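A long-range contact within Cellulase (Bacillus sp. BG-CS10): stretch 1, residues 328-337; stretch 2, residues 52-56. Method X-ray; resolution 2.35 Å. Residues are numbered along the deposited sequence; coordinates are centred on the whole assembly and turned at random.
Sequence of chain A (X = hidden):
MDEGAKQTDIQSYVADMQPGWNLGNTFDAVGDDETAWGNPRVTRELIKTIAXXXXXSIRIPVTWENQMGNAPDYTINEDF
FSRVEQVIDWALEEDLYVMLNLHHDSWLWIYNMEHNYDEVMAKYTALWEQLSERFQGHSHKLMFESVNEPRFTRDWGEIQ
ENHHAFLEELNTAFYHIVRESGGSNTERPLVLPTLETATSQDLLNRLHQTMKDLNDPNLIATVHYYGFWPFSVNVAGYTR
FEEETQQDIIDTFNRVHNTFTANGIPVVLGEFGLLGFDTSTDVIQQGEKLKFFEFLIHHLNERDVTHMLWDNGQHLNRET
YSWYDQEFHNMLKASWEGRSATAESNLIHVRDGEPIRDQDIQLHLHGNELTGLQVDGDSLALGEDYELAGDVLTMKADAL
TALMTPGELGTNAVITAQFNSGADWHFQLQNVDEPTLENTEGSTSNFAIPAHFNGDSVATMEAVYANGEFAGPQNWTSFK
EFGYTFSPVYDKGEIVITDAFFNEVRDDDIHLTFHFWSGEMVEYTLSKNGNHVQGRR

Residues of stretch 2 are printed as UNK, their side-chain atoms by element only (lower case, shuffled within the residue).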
# COMPACT_ATOMS: atom_id res chain seq x y z
N PHE A 328 1.33 12.75 -2.58
CA PHE A 328 0.71 11.56 -1.99
C PHE A 328 0.19 11.82 -0.58
O PHE A 328 -1.01 11.64 -0.29
CB PHE A 328 1.73 10.41 -2.01
CG PHE A 328 1.27 9.14 -1.34
CD1 PHE A 328 0.01 8.63 -1.58
CD2 PHE A 328 2.12 8.45 -0.50
CE1 PHE A 328 -0.41 7.46 -0.97
CE2 PHE A 328 1.71 7.27 0.11
CZ PHE A 328 0.45 6.78 -0.13
N HIS A 329 1.08 12.27 0.31
CA HIS A 329 0.67 12.51 1.68
C HIS A 329 -0.35 13.64 1.80
O HIS A 329 -1.21 13.61 2.68
CB HIS A 329 1.85 12.83 2.58
CG HIS A 329 1.45 13.05 4.00
ND1 HIS A 329 1.36 14.30 4.57
CD2 HIS A 329 1.04 12.17 4.96
CE1 HIS A 329 0.95 14.19 5.82
NE2 HIS A 329 0.76 12.91 6.08
N ASN A 330 -0.24 14.64 0.94
CA ASN A 330 -1.25 15.70 0.92
C ASN A 330 -2.61 15.11 0.58
O ASN A 330 -3.62 15.52 1.15
CB ASN A 330 -0.88 16.81 -0.08
CG ASN A 330 0.21 17.72 0.45
OD1 ASN A 330 0.72 17.55 1.56
ND2 ASN A 330 0.59 18.71 -0.36
N MSE A 331 -2.64 14.15 -0.34
CA MSE A 331 -3.90 13.51 -0.70
C MSE A 331 -4.46 12.71 0.48
O MSE A 331 -5.67 12.74 0.74
CB MSE A 331 -3.73 12.61 -1.92
CG MSE A 331 -5.03 11.93 -2.36
SE MSE A 331 -6.50 13.20 -2.65
CE MSE A 331 -6.44 13.27 -4.60
N LEU A 332 -3.59 12.00 1.20
CA LEU A 332 -4.04 11.29 2.41
C LEU A 332 -4.62 12.25 3.45
O LEU A 332 -5.73 12.05 3.96
CB LEU A 332 -2.88 10.50 3.03
CG LEU A 332 -2.14 9.45 2.20
CD1 LEU A 332 -1.06 8.80 3.04
CD2 LEU A 332 -3.10 8.40 1.61
N LYS A 333 -3.84 13.29 3.75
CA LYS A 333 -4.20 14.30 4.74
C LYS A 333 -5.53 14.94 4.41
O LYS A 333 -6.40 15.08 5.28
CB LYS A 333 -3.10 15.37 4.80
CG LYS A 333 -3.12 16.25 6.04
CD LYS A 333 -1.86 17.10 6.10
CE LYS A 333 -1.64 17.70 7.48
NZ LYS A 333 -0.23 18.14 7.66
N ALA A 334 -5.70 15.32 3.15
CA ALA A 334 -6.97 15.87 2.68
C ALA A 334 -8.10 14.87 2.87
O ALA A 334 -9.20 15.22 3.30
CB ALA A 334 -6.86 16.28 1.21
N SER A 335 -7.83 13.61 2.55
CA SER A 335 -8.85 12.57 2.62
C SER A 335 -9.30 12.29 4.06
O SER A 335 -10.41 11.81 4.27
CB SER A 335 -8.36 11.29 1.96
OG SER A 335 -8.01 11.54 0.60
N TRP A 336 -8.44 12.57 5.04
CA TRP A 336 -8.84 12.45 6.45
C TRP A 336 -10.06 13.32 6.77
O TRP A 336 -10.86 12.98 7.64
CB TRP A 336 -7.71 12.83 7.40
CG TRP A 336 -6.46 12.06 7.25
CD1 TRP A 336 -6.31 10.83 6.66
CD2 TRP A 336 -5.16 12.45 7.70
NE1 TRP A 336 -4.99 10.44 6.71
CE2 TRP A 336 -4.27 11.42 7.34
CE3 TRP A 336 -4.67 13.57 8.36
CZ2 TRP A 336 -2.91 11.48 7.62
CZ3 TRP A 336 -3.31 13.63 8.65
CH2 TRP A 336 -2.45 12.59 8.28
N GLU A 337 -10.18 14.46 6.08
CA GLU A 337 -11.25 15.41 6.38
C GLU A 337 -12.43 15.32 5.41
O GLU A 337 -13.57 15.61 5.79
CB GLU A 337 -10.70 16.84 6.39
CG GLU A 337 -11.73 17.89 6.76
CD GLU A 337 -11.15 19.30 6.82
OE1 GLU A 337 -9.94 19.45 6.52
OE2 GLU A 337 -11.90 20.25 7.16
N UNK A 52 3.42 15.07 14.67
CA UNK A 52 3.31 16.40 14.06
C UNK A 52 2.54 16.39 12.75
O UNK A 52 1.82 17.34 12.43
o UNK A 52 3.52 18.96 13.11
c UNK A 52 4.70 17.01 13.82
c UNK A 52 4.64 18.43 13.28
o UNK A 52 5.72 19.01 13.02
N UNK A 53 2.69 15.31 11.98
CA UNK A 53 2.06 15.22 10.67
C UNK A 53 0.56 14.97 10.77
O UNK A 53 -0.14 14.91 9.76
c UNK A 53 4.34 15.67 8.62
c UNK A 53 2.72 14.13 9.84
o UNK A 53 3.60 15.82 7.62
c UNK A 53 4.18 14.42 9.48
o UNK A 53 5.21 16.50 8.94
N UNK A 54 0.06 14.83 12.00
CA UNK A 54 -1.37 14.71 12.23
C UNK A 54 -1.84 13.30 12.54
O UNK A 54 -3.03 13.08 12.76
N UNK A 55 -0.91 12.34 12.55
CA UNK A 55 -1.24 10.97 12.90
C UNK A 55 -1.51 10.85 14.39
O UNK A 55 -0.76 11.39 15.21
o UNK A 55 -0.24 8.97 6.91
c UNK A 55 -0.12 10.01 12.48
c UNK A 55 -1.09 8.59 9.10
c UNK A 55 -1.06 8.84 10.45
c UNK A 55 0.72 10.13 8.77
c UNK A 55 -0.20 9.23 8.26
c UNK A 55 -0.14 9.73 11.00
c UNK A 55 0.75 10.37 10.14
N UNK A 56 -2.59 10.16 14.76
CA UNK A 56 -2.99 10.07 16.16
C UNK A 56 -2.77 8.68 16.76
O UNK A 56 -3.10 8.45 17.93
c UNK A 56 -4.45 10.49 16.31
c UNK A 56 -4.69 11.96 16.03
n UNK A 56 -7.99 12.28 17.90
c UNK A 56 -5.72 12.54 16.96
c UNK A 56 -7.00 11.73 16.93
O HOH W 1 -2.87 8.02 6.00

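Position 52 carries two side-chain carbons, the second bearing two oxygens: a short carboxylate. Its side chain is out of reach of the helix of residues 328-337, and it lies exposed, where a charged group is readily solvated. This is Asp52.

Position 53 has three side-chain carbons in a row, the last again bearing two oxygens, so the carboxylate sits one methylene further out. Its CA-to-CB bond points sideways to the helix, but the end of the chain comes nearer, one carboxylate oxygen lying near His329 CE1. One more carbon than in Asp52 identifies Glu53. With chi1 and chi2 both m, the chain folds so that OE1 lies 3.6 Å from His329 CE1. The ammonium of Lys333 is also near, NZ standing 4.5 Å from Glu53 OE1; opposite charges at this range attract without forming a salt bridge. OE1 is hydrogen-bonded elsewhere in the structure.

Position 54 has no side-chain atoms and is therefore Gly54. It is the first residue to leave the preceding helix, closing it in a Schellman motif with phi 104° and psi -1°. At these angles a CB would be jammed against the carbonyl O of Glu53, which by itself calls for glycine. The neighbouring helix adds a second constraint: an ideal CB would point toward it, only 3.1 Å from Trp336 CZ3.

Position 55 shows one carbon leading to a ring of six carbons that bears one oxygen, a phenol. Its CA-to-CB bond points sideways, yet the long ring reaches the helix, lying against the six-membered ring of Trp336 with a ring carbon near His329 NE2 and the oxygen near Leu332 CD1. This is Tyr55. Trp336 CZ2 lies over one face, 3.6 Å from Tyr55 CZ, while Tyr55 CE2 approaches the edge of His329, 3.9 Å from NE2. Tyr55 OH is 4.0 Å from Leu332 CD1 and hydrogen-bonds a water, whose oxygen is 2.9 Å from OH, so a polar group is satisfied at a buried site.

Position 56 has four carbons in a row ending in nitrogen, out of reach of the helix: Lys56. A long chain ending in a charged ammonium is easily kept at this exposed position, where NZ also finds a partner elsewhere in the structure.

The contact works mainly by packing, for no direct hydrogen bond crosses it. Trp336 directs its edge at the face of Tyr55, their planes at 71°; Trp336 CH2 also lies 3.6 Å from Glu53 O. The water on Tyr55 OH accepts a weak bond from Trp336 NE1, 3.3 Å from its oxygen, linking the same two residues through their polar atoms.

Stretch 2 (52-56) DEGYK
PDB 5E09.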